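PDB 1V8P: hypothetical protein PAE2754 from Pyrobaculum aerophilum, which acts as a PIN-domain exonuclease, probably the magnesium-dependent toxin of a type II toxin-antitoxin system with ribonuclease and slow single-stranded DNA exonuclease activity. Local coordinates for residues C[26-31]-C[92-97]; C[34-39]-C[146-151]; C[51-56]-C[153-158]; C[62-67]-C[84-89]; C[106-111]-C[116-121]. The protein carries 1 engineered substitution. One frame throughout, in Å; residues are numbered along the deposited sequence.

Contacts 1 and 3, with centres about 10 Å apart, both reach the parallel sheet of the PIN domain; Tyr30 O and Ala55 N, 2.8 Å apart, probably form a hydrogen bond between its neighbouring strands. Contacts 2 and 3 share helix 148-156. Contact 4 packs against helix 34-40 of contact 2, where Leu37 CD1 lies 3.8 Å from Leu86 CD2. Contacts 4 and 5, about 23 Å apart at their centres, meet through Glu63 OE2 and Tyr120 OH, 2.9 Å apart. Contact 5 carries Asp117, a predicted magnesium ligand; contacts 1 and 2 adjoin Asp33, another, whereas contact 3 lies away from the site.

Contact 1: residues C[26-31]-C[92-97]; sequences MAVEYL and SFKVLE. Engineered in segment 26-31: Ala27 (natural residue Pro).
Leu31 and Leu96 meet through single methyl groups: CD1 of Leu31 lies 4.0 Å from CD1 of Leu96, the two side chains crossing at a slant. Leu31 does not aim its CB at the other segment, but with CG anti to the backbone N (chi1 174°) the branch swings across to it. Leu96 is set the other way, its CG beside the backbone N, and its CB already points toward residues 26-31.

The second apolar touch is looser. CG2 of Val28 approaches CB of Lys94 at 4.3 Å, and the rest of the lysine then turns off at chi2 (-65°), carrying the ammonium away from the valine.

These reaches are long because the backbones are not sheet neighbours. In the parallel sheet of the PIN domain the strands follow in the order 94-95, 54-56, 30-32, 130-132, so that 54-56 runs between the two strands of this contact; accordingly CA of Val28 is 8.0 Å from CA of Lys94, and Val28 also rests on Ala55 of the intervening strand.

Backbone hydrogen bonds join Tyr30 to Lys53 on one flank, and Leu31 to Val130 on the other. Apolar cover comes from helix 115-127, whose Val123 touches both Leu31 and Leu96.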
# COMPACT_ATOMS: atom_id res chain seq x y z
N MET C 26 7.43 -5.36 -32.53
CA MET C 26 7.70 -4.00 -33.00
C MET C 26 6.50 -3.31 -33.64
O MET C 26 6.64 -2.24 -34.23
CB MET C 26 8.88 -4.02 -33.99
N ALA C 27 5.33 -3.93 -33.56
CA ALA C 27 4.12 -3.34 -34.10
C ALA C 27 3.41 -2.67 -32.92
O ALA C 27 2.28 -2.20 -33.04
CB ALA C 27 3.23 -4.41 -34.71
N VAL C 28 4.11 -2.62 -31.79
CA VAL C 28 3.56 -2.03 -30.58
C VAL C 28 3.61 -0.51 -30.60
O VAL C 28 4.65 0.08 -30.87
CB VAL C 28 4.32 -2.55 -29.33
CG1 VAL C 28 3.74 -1.93 -28.06
CG2 VAL C 28 4.23 -4.06 -29.28
N GLU C 29 2.47 0.12 -30.31
CA GLU C 29 2.37 1.59 -30.28
C GLU C 29 1.98 2.05 -28.87
O GLU C 29 2.30 3.16 -28.45
CB GLU C 29 1.32 2.07 -31.29
CG GLU C 29 1.68 1.95 -32.76
CD GLU C 29 0.47 2.10 -33.70
OE1 GLU C 29 -0.32 3.06 -33.52
OE2 GLU C 29 0.31 1.26 -34.61
N TYR C 30 1.30 1.18 -28.13
CA TYR C 30 0.87 1.55 -26.79
C TYR C 30 1.33 0.65 -25.63
O TYR C 30 1.40 -0.58 -25.77
CB TYR C 30 -0.65 1.63 -26.73
CG TYR C 30 -1.27 2.46 -27.82
CD1 TYR C 30 -1.67 1.88 -29.03
CD2 TYR C 30 -1.47 3.82 -27.64
CE1 TYR C 30 -2.25 2.65 -30.04
CE2 TYR C 30 -2.05 4.60 -28.64
CZ TYR C 30 -2.44 4.01 -29.83
OH TYR C 30 -3.05 4.80 -30.79
N LEU C 31 1.64 1.28 -24.50
CA LEU C 31 2.02 0.59 -23.27
C LEU C 31 0.80 0.80 -22.37
O LEU C 31 0.45 1.94 -22.06
CB LEU C 31 3.25 1.23 -22.61
CG LEU C 31 3.61 0.65 -21.24
CD1 LEU C 31 3.90 -0.84 -21.38
CD2 LEU C 31 4.81 1.36 -20.64
N SER C 92 -3.74 -11.56 -24.14
CA SER C 92 -3.81 -10.89 -25.43
C SER C 92 -2.73 -9.85 -25.70
O SER C 92 -2.53 -9.44 -26.84
CB SER C 92 -5.17 -10.22 -25.60
OG SER C 92 -6.22 -11.15 -25.39
N PHE C 93 -2.02 -9.42 -24.65
CA PHE C 93 -1.00 -8.39 -24.77
C PHE C 93 0.41 -8.87 -24.89
O PHE C 93 0.77 -9.91 -24.35
CB PHE C 93 -1.07 -7.45 -23.57
CG PHE C 93 -2.33 -6.65 -23.49
CD1 PHE C 93 -3.54 -7.27 -23.22
CD2 PHE C 93 -2.31 -5.28 -23.68
CE1 PHE C 93 -4.72 -6.53 -23.13
CE2 PHE C 93 -3.48 -4.53 -23.59
CZ PHE C 93 -4.68 -5.16 -23.31
N LYS C 94 1.22 -8.07 -25.58
CA LYS C 94 2.64 -8.34 -25.76
C LYS C 94 3.25 -7.85 -24.45
O LYS C 94 2.83 -6.84 -23.91
CB LYS C 94 3.18 -7.50 -26.93
CG LYS C 94 4.37 -8.11 -27.67
CD LYS C 94 5.64 -8.23 -26.82
CE LYS C 94 6.82 -8.76 -27.66
NZ LYS C 94 8.09 -8.90 -26.88
N VAL C 95 4.23 -8.57 -23.93
CA VAL C 95 4.86 -8.18 -22.68
C VAL C 95 6.27 -7.70 -22.96
O VAL C 95 7.07 -8.41 -23.56
CB VAL C 95 4.90 -9.37 -21.70
CG1 VAL C 95 5.47 -8.96 -20.36
CG2 VAL C 95 3.50 -9.93 -21.53
N LEU C 96 6.57 -6.47 -22.54
CA LEU C 96 7.89 -5.91 -22.75
C LEU C 96 8.85 -6.38 -21.68
O LEU C 96 8.44 -6.97 -20.68
CB LEU C 96 7.82 -4.38 -22.75
CG LEU C 96 6.71 -3.86 -23.67
CD1 LEU C 96 6.77 -2.35 -23.75
CD2 LEU C 96 6.86 -4.49 -25.04
N GLU C 97 10.14 -6.13 -21.89
CA GLU C 97 11.17 -6.52 -20.94
C GLU C 97 11.14 -5.60 -19.75
O GLU C 97 10.67 -4.47 -19.83
CB GLU C 97 12.56 -6.43 -21.57
CG GLU C 97 12.80 -7.27 -22.81
CD GLU C 97 14.27 -7.30 -23.22
OE1 GLU C 97 14.93 -6.23 -23.20
OE2 GLU C 97 14.77 -8.39 -23.57

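Contact 2: residues C[34-39]-C[146-151]; sequences ASALYA and IDVETL
One valine methyl fits against two alanines a helical turn apart: CG2 of Val148 lies 3.7 Å from CB of Ala36 and 3.8 Å from CB of Ala39. At the start of residues 146-151, Ile146 ties its backbone to Leu131 and Thr133 and places its side chain on Val130 and Val132. Asp147 follows as N-cap of helix 148-156. Its OD1 accepts twice from Thr150, from N at 2.9 Å and nearly along the C-O axis (N-H...O angle 161°), and from OG1 at 2.7 Å, this donor standing above the carboxylate plane. Two bonds on one oxygen would fix the carboxylate's rotation and hold the first turn.

Val148 then presents its CG2, anti to its own carbonyl carbon, to the Ala36-Ala39 face; the same methyl also reaches Ala36 O at 3.6 Å. A turn later Leu151 points the same way, but it rests on Val132. Helix 34-40, which begins just after the predicted magnesium ligand Asp33, thus lies between helix 148-156 and the pair of helices 58-73 and 79-91, touched by Tyr38 and Leu37 respectively, with Ala36 also touching Val132 of strand 130-132.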
# COMPACT_ATOMS: atom_id res chain seq x y z
N ALA C 34 -1.97 -1.18 -15.38
CA ALA C 34 -3.01 -1.87 -14.63
C ALA C 34 -4.35 -1.16 -14.60
O ALA C 34 -5.39 -1.79 -14.81
CB ALA C 34 -2.53 -2.15 -13.21
N SER C 35 -4.36 0.15 -14.33
CA SER C 35 -5.63 0.85 -14.28
C SER C 35 -6.32 0.86 -15.64
O SER C 35 -7.55 0.75 -15.70
CB SER C 35 -5.44 2.29 -13.78
OG SER C 35 -5.05 3.15 -14.82
N ALA C 36 -5.56 0.99 -16.72
CA ALA C 36 -6.13 1.00 -18.07
C ALA C 36 -6.59 -0.39 -18.46
O ALA C 36 -7.71 -0.59 -18.95
CB ALA C 36 -5.11 1.49 -19.08
N LEU C 37 -5.68 -1.35 -18.27
CA LEU C 37 -5.94 -2.75 -18.56
C LEU C 37 -7.28 -3.11 -17.93
O LEU C 37 -8.14 -3.72 -18.56
CB LEU C 37 -4.81 -3.61 -17.99
CG LEU C 37 -4.76 -5.13 -18.22
CD1 LEU C 37 -5.86 -5.82 -17.45
CD2 LEU C 37 -4.86 -5.41 -19.69
N TYR C 38 -7.46 -2.70 -16.68
CA TYR C 38 -8.70 -2.98 -15.97
C TYR C 38 -9.92 -2.41 -16.69
O TYR C 38 -10.94 -3.07 -16.79
CB TYR C 38 -8.63 -2.43 -14.54
CG TYR C 38 -9.02 -3.45 -13.49
CD1 TYR C 38 -8.18 -4.53 -13.21
CD2 TYR C 38 -10.22 -3.34 -12.80
CE1 TYR C 38 -8.54 -5.48 -12.26
CE2 TYR C 38 -10.58 -4.28 -11.84
CZ TYR C 38 -9.74 -5.35 -11.57
OH TYR C 38 -10.11 -6.28 -10.62
N ALA C 39 -9.83 -1.18 -17.18
CA ALA C 39 -10.97 -0.60 -17.89
C ALA C 39 -11.21 -1.37 -19.19
O ALA C 39 -12.33 -1.77 -19.50
CB ALA C 39 -10.72 0.89 -18.18
N ILE C 146 -2.29 8.92 -22.67
CA ILE C 146 -3.71 9.07 -22.89
C ILE C 146 -4.47 8.14 -21.97
O ILE C 146 -3.89 7.26 -21.35
CB ILE C 146 -4.08 8.72 -24.33
CG1 ILE C 146 -3.69 7.27 -24.61
CG2 ILE C 146 -3.38 9.65 -25.30
CD1 ILE C 146 -4.11 6.77 -25.97
N ASP C 147 -5.78 8.34 -21.87
CA ASP C 147 -6.59 7.46 -21.05
C ASP C 147 -7.27 6.47 -22.00
O ASP C 147 -7.16 6.61 -23.22
CB ASP C 147 -7.63 8.24 -20.26
CG ASP C 147 -8.49 9.11 -21.13
OD1 ASP C 147 -8.62 8.84 -22.35
OD2 ASP C 147 -9.04 10.08 -20.58
N VAL C 148 -7.97 5.50 -21.43
CA VAL C 148 -8.62 4.46 -22.23
C VAL C 148 -9.59 4.96 -23.28
O VAL C 148 -9.63 4.43 -24.39
CB VAL C 148 -9.33 3.44 -21.31
CG1 VAL C 148 -10.21 2.51 -22.13
CG2 VAL C 148 -8.28 2.63 -20.57
N GLU C 149 -10.36 5.99 -22.95
CA GLU C 149 -11.32 6.56 -23.89
C GLU C 149 -10.61 7.11 -25.13
O GLU C 149 -11.03 6.90 -26.27
CB GLU C 149 -12.10 7.69 -23.22
CG GLU C 149 -13.29 8.19 -24.03
CD GLU C 149 -13.95 9.42 -23.42
OE1 GLU C 149 -15.17 9.61 -23.62
OE2 GLU C 149 -13.24 10.21 -22.76
N THR C 150 -9.52 7.83 -24.89
CA THR C 150 -8.73 8.41 -25.96
C THR C 150 -8.15 7.28 -26.80
O THR C 150 -8.06 7.39 -28.03
CB THR C 150 -7.59 9.26 -25.38
OG1 THR C 150 -8.14 10.33 -24.61
CG2 THR C 150 -6.74 9.81 -26.50
N LEU C 151 -7.74 6.20 -26.14
CA LEU C 151 -7.18 5.07 -26.87
C LEU C 151 -8.25 4.47 -27.77
O LEU C 151 -8.00 4.20 -28.94
CB LEU C 151 -6.66 4.00 -25.90
CG LEU C 151 -6.24 2.66 -26.54
CD1 LEU C 151 -5.17 2.89 -27.59
CD2 LEU C 151 -5.75 1.71 -25.46

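Contact 3: residues C[51-56]-C[153-158]; sequences REKLAI and VRLAAQ
The ammonium of Lys53 reaches the side-chain amide of Gln158 at an oblique angle between the two chains, and a hydrogen bond joins them: NZ of Lys53 donates to OE1 of Gln158 at 2.9 Å. The ammonium stands 58° out of the carbonyl plane, above it, a position reached through bends at chi3 and chi4. A weak second bond ties NZ to His50 ND1.

The other end of the same amide is held as well. Gln158 NE2 donates to Arg154 O at 2.6 Å with an N-H...O angle of 169°, the acceptor lying in the amide plane. Gripped at both OE1 and NE2, the amide has little freedom to flip, and the last residue is folded back on its own helix.

Leu155 runs past Lys53 in the opposite direction, its CD2 lying 4.1 Å from CE, so the lysine's aliphatic part packs as its nitrogen bonds. This joins the end of helix 148-156 to the short 3-10 turn leading into strand 54-56, which lies between strands 30-32 and 94-95 in the PIN-domain sheet.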
# COMPACT_ATOMS: atom_id res chain seq x y z
N ARG C 51 -4.85 -5.74 -30.87
CA ARG C 51 -3.94 -6.29 -29.88
C ARG C 51 -2.45 -6.20 -30.19
O ARG C 51 -1.66 -5.95 -29.29
CB ARG C 51 -4.29 -7.75 -29.58
CG ARG C 51 -3.96 -8.71 -30.70
CD ARG C 51 -4.51 -10.09 -30.39
NE ARG C 51 -3.73 -10.77 -29.37
CZ ARG C 51 -2.93 -11.81 -29.62
NH1 ARG C 51 -2.82 -12.26 -30.87
NH2 ARG C 51 -2.25 -12.39 -28.64
N GLU C 52 -2.04 -6.40 -31.44
CA GLU C 52 -0.61 -6.35 -31.71
C GLU C 52 -0.05 -4.96 -31.43
O GLU C 52 1.17 -4.77 -31.31
CB GLU C 52 -0.30 -6.79 -33.16
CG GLU C 52 -0.46 -5.73 -34.26
CD GLU C 52 -1.91 -5.47 -34.64
OE1 GLU C 52 -2.77 -6.34 -34.32
OE2 GLU C 52 -2.18 -4.42 -35.27
N LYS C 53 -0.94 -3.98 -31.31
CA LYS C 53 -0.53 -2.62 -31.04
C LYS C 53 -0.34 -2.30 -29.56
O LYS C 53 0.35 -1.33 -29.21
CB LYS C 53 -1.53 -1.65 -31.67
CG LYS C 53 -1.24 -1.39 -33.13
CD LYS C 53 -2.13 -0.34 -33.77
CE LYS C 53 -3.48 -0.92 -34.15
NZ LYS C 53 -4.03 -0.28 -35.39
N LEU C 54 -0.93 -3.12 -28.69
CA LEU C 54 -0.83 -2.90 -27.24
C LEU C 54 0.13 -3.83 -26.52
O LEU C 54 0.29 -4.98 -26.88
CB LEU C 54 -2.20 -3.05 -26.57
CG LEU C 54 -3.44 -2.40 -27.17
CD1 LEU C 54 -3.10 -1.05 -27.78
CD2 LEU C 54 -4.02 -3.36 -28.21
N ALA C 55 0.75 -3.30 -25.47
CA ALA C 55 1.67 -4.06 -24.65
C ALA C 55 1.53 -3.68 -23.17
O ALA C 55 0.93 -2.67 -22.84
CB ALA C 55 3.09 -3.84 -25.12
N ILE C 56 2.09 -4.52 -22.31
CA ILE C 56 2.09 -4.33 -20.86
C ILE C 56 3.47 -4.71 -20.40
O ILE C 56 4.30 -5.16 -21.19
CB ILE C 56 1.11 -5.29 -20.13
CG1 ILE C 56 1.48 -6.74 -20.46
CG2 ILE C 56 -0.34 -4.96 -20.47
CD1 ILE C 56 0.48 -7.77 -20.02
N VAL C 153 -10.97 5.80 -29.13
CA VAL C 153 -11.30 6.58 -30.32
C VAL C 153 -10.22 6.40 -31.38
O VAL C 153 -10.53 6.10 -32.52
CB VAL C 153 -11.47 8.08 -30.01
CG1 VAL C 153 -12.70 8.29 -29.15
CG2 VAL C 153 -10.26 8.61 -29.30
N ARG C 154 -8.95 6.56 -31.00
CA ARG C 154 -7.85 6.41 -31.96
C ARG C 154 -7.89 5.08 -32.70
O ARG C 154 -7.47 5.00 -33.84
CB ARG C 154 -6.49 6.54 -31.28
CG ARG C 154 -6.20 7.89 -30.67
CD ARG C 154 -4.76 7.97 -30.18
NE ARG C 154 -4.51 9.25 -29.52
CZ ARG C 154 -3.30 9.71 -29.18
NH1 ARG C 154 -2.22 8.99 -29.44
NH2 ARG C 154 -3.19 10.89 -28.58
N LEU C 155 -8.38 4.04 -32.03
CA LEU C 155 -8.44 2.72 -32.66
C LEU C 155 -9.64 2.63 -33.59
O LEU C 155 -9.54 2.07 -34.68
CB LEU C 155 -8.51 1.60 -31.60
CG LEU C 155 -7.26 1.44 -30.72
CD1 LEU C 155 -7.55 0.48 -29.57
CD2 LEU C 155 -6.10 0.95 -31.58
N ALA C 156 -10.76 3.18 -33.16
CA ALA C 156 -11.98 3.17 -33.96
C ALA C 156 -11.71 3.76 -35.34
O ALA C 156 -12.41 3.43 -36.31
CB ALA C 156 -13.07 3.96 -33.26
N ALA C 157 -10.71 4.63 -35.43
CA ALA C 157 -10.37 5.27 -36.70
C ALA C 157 -9.11 4.69 -37.31
O ALA C 157 -8.14 5.42 -37.54
CB ALA C 157 -10.21 6.78 -36.51
N GLN C 158 -9.13 3.39 -37.57
CA GLN C 158 -8.01 2.67 -38.17
C GLN C 158 -8.20 1.16 -38.01
O GLN C 158 -7.25 0.40 -38.29
CB GLN C 158 -6.67 3.10 -37.54
CG GLN C 158 -6.55 2.83 -36.05
CD GLN C 158 -5.16 3.15 -35.50
OE1 GLN C 158 -4.15 2.60 -35.96
NE2 GLN C 158 -5.10 4.05 -34.52
OXT GLN C 158 -9.32 0.76 -37.60

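Contact 4: residues C[62-67]-C[84-89]; sequences YEAGNA and RHLKKV
Leu86 closes over Ala64 where two consecutive helices of the PIN domain, 58-73 and 79-91, pack together. The leucine does so as a fork. With CG roughly anti to the backbone N (chi1 -151°), the side chain extends from its helix toward Ala64. Chi2 is -150°, so both torsions sit some 30° from exactly anti, and in this setting both branches arrive at the same methyl: CD1 and CD2 of Leu86 are each 4.0 Å from CB of Ala64. CD1 goes further, passing over the peptide that follows and coming within 3.8 Å of Ala64 O.

Ala64, which has nothing beyond CB, supplies a short methyl for the fork to straddle, and Gly65 next to it adds no side chain to the surface. Around this meeting point Val89 touches Leu37 of helix 34-40. A neighbouring subunit of the tetramer brings Leu101 against Leu86, so this leucine serves both the subunit core and an interface. In the same peptide as Ala64 O, Gly65 N lies 4.3 Å from Leu86 CD1.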
# COMPACT_ATOMS: atom_id res chain seq x y z
N TYR C 62 0.79 -8.66 -12.16
CA TYR C 62 0.61 -8.66 -10.71
C TYR C 62 -0.32 -7.54 -10.22
O TYR C 62 -1.14 -7.74 -9.33
CB TYR C 62 1.97 -8.55 -10.02
CG TYR C 62 2.90 -9.64 -10.44
CD1 TYR C 62 3.59 -9.56 -11.65
CD2 TYR C 62 3.03 -10.80 -9.68
CE1 TYR C 62 4.39 -10.63 -12.10
CE2 TYR C 62 3.82 -11.87 -10.12
CZ TYR C 62 4.49 -11.78 -11.32
OH TYR C 62 5.27 -12.83 -11.74
N GLU C 63 -0.19 -6.35 -10.80
CA GLU C 63 -1.05 -5.24 -10.40
C GLU C 63 -2.51 -5.50 -10.70
O GLU C 63 -3.36 -5.14 -9.90
CB GLU C 63 -0.60 -3.95 -11.07
CG GLU C 63 0.66 -3.39 -10.47
CD GLU C 63 1.06 -2.09 -11.10
OE1 GLU C 63 1.64 -1.25 -10.38
OE2 GLU C 63 0.81 -1.91 -12.31
N ALA C 64 -2.80 -6.11 -11.84
CA ALA C 64 -4.20 -6.41 -12.18
C ALA C 64 -4.69 -7.45 -11.19
O ALA C 64 -5.80 -7.36 -10.68
CB ALA C 64 -4.32 -6.94 -13.60
N GLY C 65 -3.83 -8.43 -10.91
CA GLY C 65 -4.19 -9.46 -9.95
C GLY C 65 -4.48 -8.90 -8.57
O GLY C 65 -5.49 -9.22 -7.95
N ASN C 66 -3.59 -8.05 -8.08
CA ASN C 66 -3.75 -7.45 -6.77
C ASN C 66 -5.04 -6.66 -6.67
O ASN C 66 -5.63 -6.56 -5.60
CB ASN C 66 -2.56 -6.55 -6.46
CG ASN C 66 -2.40 -6.28 -4.98
OD1 ASN C 66 -2.64 -5.16 -4.51
ND2 ASN C 66 -2.01 -7.32 -4.22
N ALA C 67 -5.48 -6.08 -7.78
CA ALA C 67 -6.72 -5.30 -7.77
C ALA C 67 -7.92 -6.25 -7.63
O ALA C 67 -8.83 -5.99 -6.83
CB ALA C 67 -6.85 -4.48 -9.04
N ARG C 84 -10.51 -15.71 -14.34
CA ARG C 84 -10.27 -16.45 -15.57
C ARG C 84 -10.39 -15.50 -16.74
O ARG C 84 -9.62 -15.57 -17.69
CB ARG C 84 -11.26 -17.59 -15.72
CG ARG C 84 -10.88 -18.84 -14.95
CD ARG C 84 -11.95 -19.93 -15.08
NE ARG C 84 -12.39 -20.41 -13.77
CZ ARG C 84 -13.57 -20.10 -13.23
NH1 ARG C 84 -14.42 -19.34 -13.90
NH2 ARG C 84 -13.88 -20.55 -12.01
N HIS C 85 -11.37 -14.61 -16.67
CA HIS C 85 -11.57 -13.64 -17.72
C HIS C 85 -10.35 -12.71 -17.76
O HIS C 85 -9.72 -12.56 -18.81
CB HIS C 85 -12.85 -12.86 -17.45
CG HIS C 85 -13.05 -11.68 -18.34
ND1 HIS C 85 -13.06 -11.78 -19.71
CD2 HIS C 85 -13.25 -10.37 -18.06
CE1 HIS C 85 -13.27 -10.58 -20.24
NE2 HIS C 85 -13.39 -9.71 -19.25
N LEU C 86 -10.02 -12.11 -16.62
CA LEU C 86 -8.88 -11.19 -16.50
C LEU C 86 -7.63 -11.84 -17.08
O LEU C 86 -6.78 -11.19 -17.67
CB LEU C 86 -8.63 -10.83 -15.03
CG LEU C 86 -8.01 -9.46 -14.63
CD1 LEU C 86 -7.22 -9.62 -13.34
CD2 LEU C 86 -7.08 -8.92 -15.71
N LYS C 87 -7.52 -13.15 -16.89
CA LYS C 87 -6.38 -13.91 -17.37
C LYS C 87 -6.30 -13.91 -18.89
O LYS C 87 -5.23 -13.68 -19.46
CB LYS C 87 -6.48 -15.35 -16.85
CG LYS C 87 -5.32 -16.24 -17.24
CD LYS C 87 -5.52 -17.62 -16.67
CE LYS C 87 -4.32 -18.51 -16.91
NZ LYS C 87 -4.50 -19.80 -16.18
N LYS C 88 -7.44 -14.16 -19.54
CA LYS C 88 -7.52 -14.20 -21.00
C LYS C 88 -7.19 -12.83 -21.56
O LYS C 88 -6.43 -12.70 -22.52
CB LYS C 88 -8.93 -14.64 -21.46
CG LYS C 88 -9.39 -15.97 -20.89
CD LYS C 88 -10.03 -16.85 -21.95
CE LYS C 88 -10.52 -18.18 -21.37
NZ LYS C 88 -11.73 -17.98 -20.52
N VAL C 89 -7.76 -11.81 -20.95
CA VAL C 89 -7.51 -10.43 -21.36
C VAL C 89 -6.01 -10.16 -21.32
O VAL C 89 -5.46 -9.62 -22.26
CB VAL C 89 -8.22 -9.46 -20.42
CG1 VAL C 89 -7.78 -8.04 -20.72
CG2 VAL C 89 -9.73 -9.61 -20.58

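Contact 5: residues C[106-111]-C[116-121]; sequences RVAVER and YDASYA
Ala118 lays its methyl against the backbone of Ala108, CB lying 3.7 Å from both N and CA of Ala108, and overlaps the methyl too, at 3.8 Å from CB to CB. With just an alanine on each side the backbones come close, CA of Ala108 to CA of Ala118 being 5.1 Å. The segment axes approach to 8.5 Å and make an angle of 104°, so the helices meet nearly crosswise and the contact is confined to a small patch.

Val107 widens that patch. Its CG1, anti to the backbone N (chi1 163°), lies 3.9 Å from CB of Ala118 and 4.3 Å from CB of Ala121, bridging two alanines one turn apart. Further along, Arg111 stretches out from CG to NE and brings NH1 to 4.1 Å from CB of Ala121, which meets the guanidinium obliquely. The charge is answered beyond the patch by a salt bridge from NH2 to Glu125, which would help keep the long chain straight.

Trp69 of a neighbouring subunit packs on Ala108. On another side of helix 115-127, Asp117 has its backbone N bonded to Thr114 OG1 and its OD1 close to Asp135 OD2. Together with Asp33 these aspartates are the predicted magnesium ligands, the acidic cluster characteristic of PIN-domain nucleases.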
# COMPACT_ATOMS: atom_id res chain seq x y z
N ARG C 106 15.20 6.83 -10.69
CA ARG C 106 15.46 8.23 -10.92
C ARG C 106 14.20 8.95 -11.39
O ARG C 106 13.91 10.04 -10.91
CB ARG C 106 16.59 8.45 -11.91
CG ARG C 106 17.10 9.88 -11.86
CD ARG C 106 18.36 10.08 -12.64
NE ARG C 106 18.14 9.84 -14.06
CZ ARG C 106 19.01 10.16 -15.01
NH1 ARG C 106 20.16 10.75 -14.68
NH2 ARG C 106 18.74 9.91 -16.28
N VAL C 107 13.47 8.34 -12.32
CA VAL C 107 12.23 8.95 -12.81
C VAL C 107 11.26 9.08 -11.66
O VAL C 107 10.54 10.07 -11.54
CB VAL C 107 11.58 8.11 -13.95
CG1 VAL C 107 10.11 8.52 -14.14
CG2 VAL C 107 12.35 8.33 -15.26
N ALA C 108 11.25 8.07 -10.79
CA ALA C 108 10.37 8.06 -9.62
C ALA C 108 10.64 9.28 -8.75
O ALA C 108 9.74 10.04 -8.44
CB ALA C 108 10.62 6.78 -8.80
N VAL C 109 11.90 9.44 -8.37
CA VAL C 109 12.32 10.56 -7.53
C VAL C 109 12.07 11.91 -8.20
O VAL C 109 11.52 12.82 -7.58
CB VAL C 109 13.83 10.43 -7.21
CG1 VAL C 109 14.29 11.61 -6.38
CG2 VAL C 109 14.10 9.12 -6.48
N GLU C 110 12.47 12.03 -9.46
CA GLU C 110 12.32 13.28 -10.20
C GLU C 110 10.91 13.80 -10.40
O GLU C 110 10.66 14.98 -10.18
CB GLU C 110 12.99 13.16 -11.57
CG GLU C 110 14.49 13.31 -11.52
CD GLU C 110 15.16 12.84 -12.79
OE1 GLU C 110 16.41 12.91 -12.84
OE2 GLU C 110 14.45 12.38 -13.72
N ARG C 111 9.99 12.93 -10.80
CA ARG C 111 8.61 13.35 -11.03
C ARG C 111 7.67 13.10 -9.85
O ARG C 111 6.47 13.38 -9.93
CB ARG C 111 8.08 12.68 -12.28
CG ARG C 111 9.12 12.63 -13.39
CD ARG C 111 8.58 12.04 -14.67
NE ARG C 111 9.61 11.95 -15.70
CZ ARG C 111 9.38 11.58 -16.95
NH1 ARG C 111 8.14 11.27 -17.34
NH2 ARG C 111 10.38 11.52 -17.82
N TYR C 116 6.46 1.97 -8.96
CA TYR C 116 5.60 1.20 -9.85
C TYR C 116 5.12 2.06 -11.01
O TYR C 116 5.33 1.69 -12.15
CB TYR C 116 4.41 0.62 -9.10
CG TYR C 116 4.80 -0.44 -8.11
CD1 TYR C 116 5.31 -1.66 -8.53
CD2 TYR C 116 4.70 -0.22 -6.73
CE1 TYR C 116 5.70 -2.65 -7.62
CE2 TYR C 116 5.09 -1.20 -5.81
CZ TYR C 116 5.59 -2.41 -6.26
OH TYR C 116 5.96 -3.40 -5.37
N ASP C 117 4.50 3.20 -10.72
CA ASP C 117 4.03 4.10 -11.77
C ASP C 117 5.20 4.62 -12.64
O ASP C 117 5.02 4.81 -13.83
CB ASP C 117 3.26 5.27 -11.16
CG ASP C 117 1.86 4.87 -10.65
OD1 ASP C 117 1.28 5.60 -9.82
OD2 ASP C 117 1.33 3.81 -11.09
N ALA C 118 6.38 4.81 -12.06
CA ALA C 118 7.53 5.30 -12.83
C ALA C 118 8.04 4.28 -13.82
O ALA C 118 8.68 4.64 -14.82
CB ALA C 118 8.66 5.72 -11.91
N SER C 119 7.78 3.00 -13.56
CA SER C 119 8.20 1.95 -14.47
C SER C 119 7.47 2.17 -15.80
O SER C 119 8.04 2.00 -16.89
CB SER C 119 7.85 0.57 -13.89
OG SER C 119 8.62 0.29 -12.73
N TYR C 120 6.22 2.59 -15.70
CA TYR C 120 5.41 2.85 -16.89
C TYR C 120 5.84 4.11 -17.66
O TYR C 120 5.96 4.07 -18.89
CB TYR C 120 3.94 2.96 -16.49
CG TYR C 120 3.39 1.63 -16.07
CD1 TYR C 120 3.33 1.26 -14.72
CD2 TYR C 120 2.94 0.71 -17.04
CE1 TYR C 120 2.85 0.02 -14.34
CE2 TYR C 120 2.46 -0.53 -16.67
CZ TYR C 120 2.41 -0.88 -15.32
OH TYR C 120 1.91 -2.11 -14.95
N ALA C 121 6.08 5.20 -16.94
CA ALA C 121 6.51 6.45 -17.55
C ALA C 121 7.83 6.25 -18.29
O ALA C 121 7.98 6.66 -19.44
CB ALA C 121 6.66 7.53 -16.47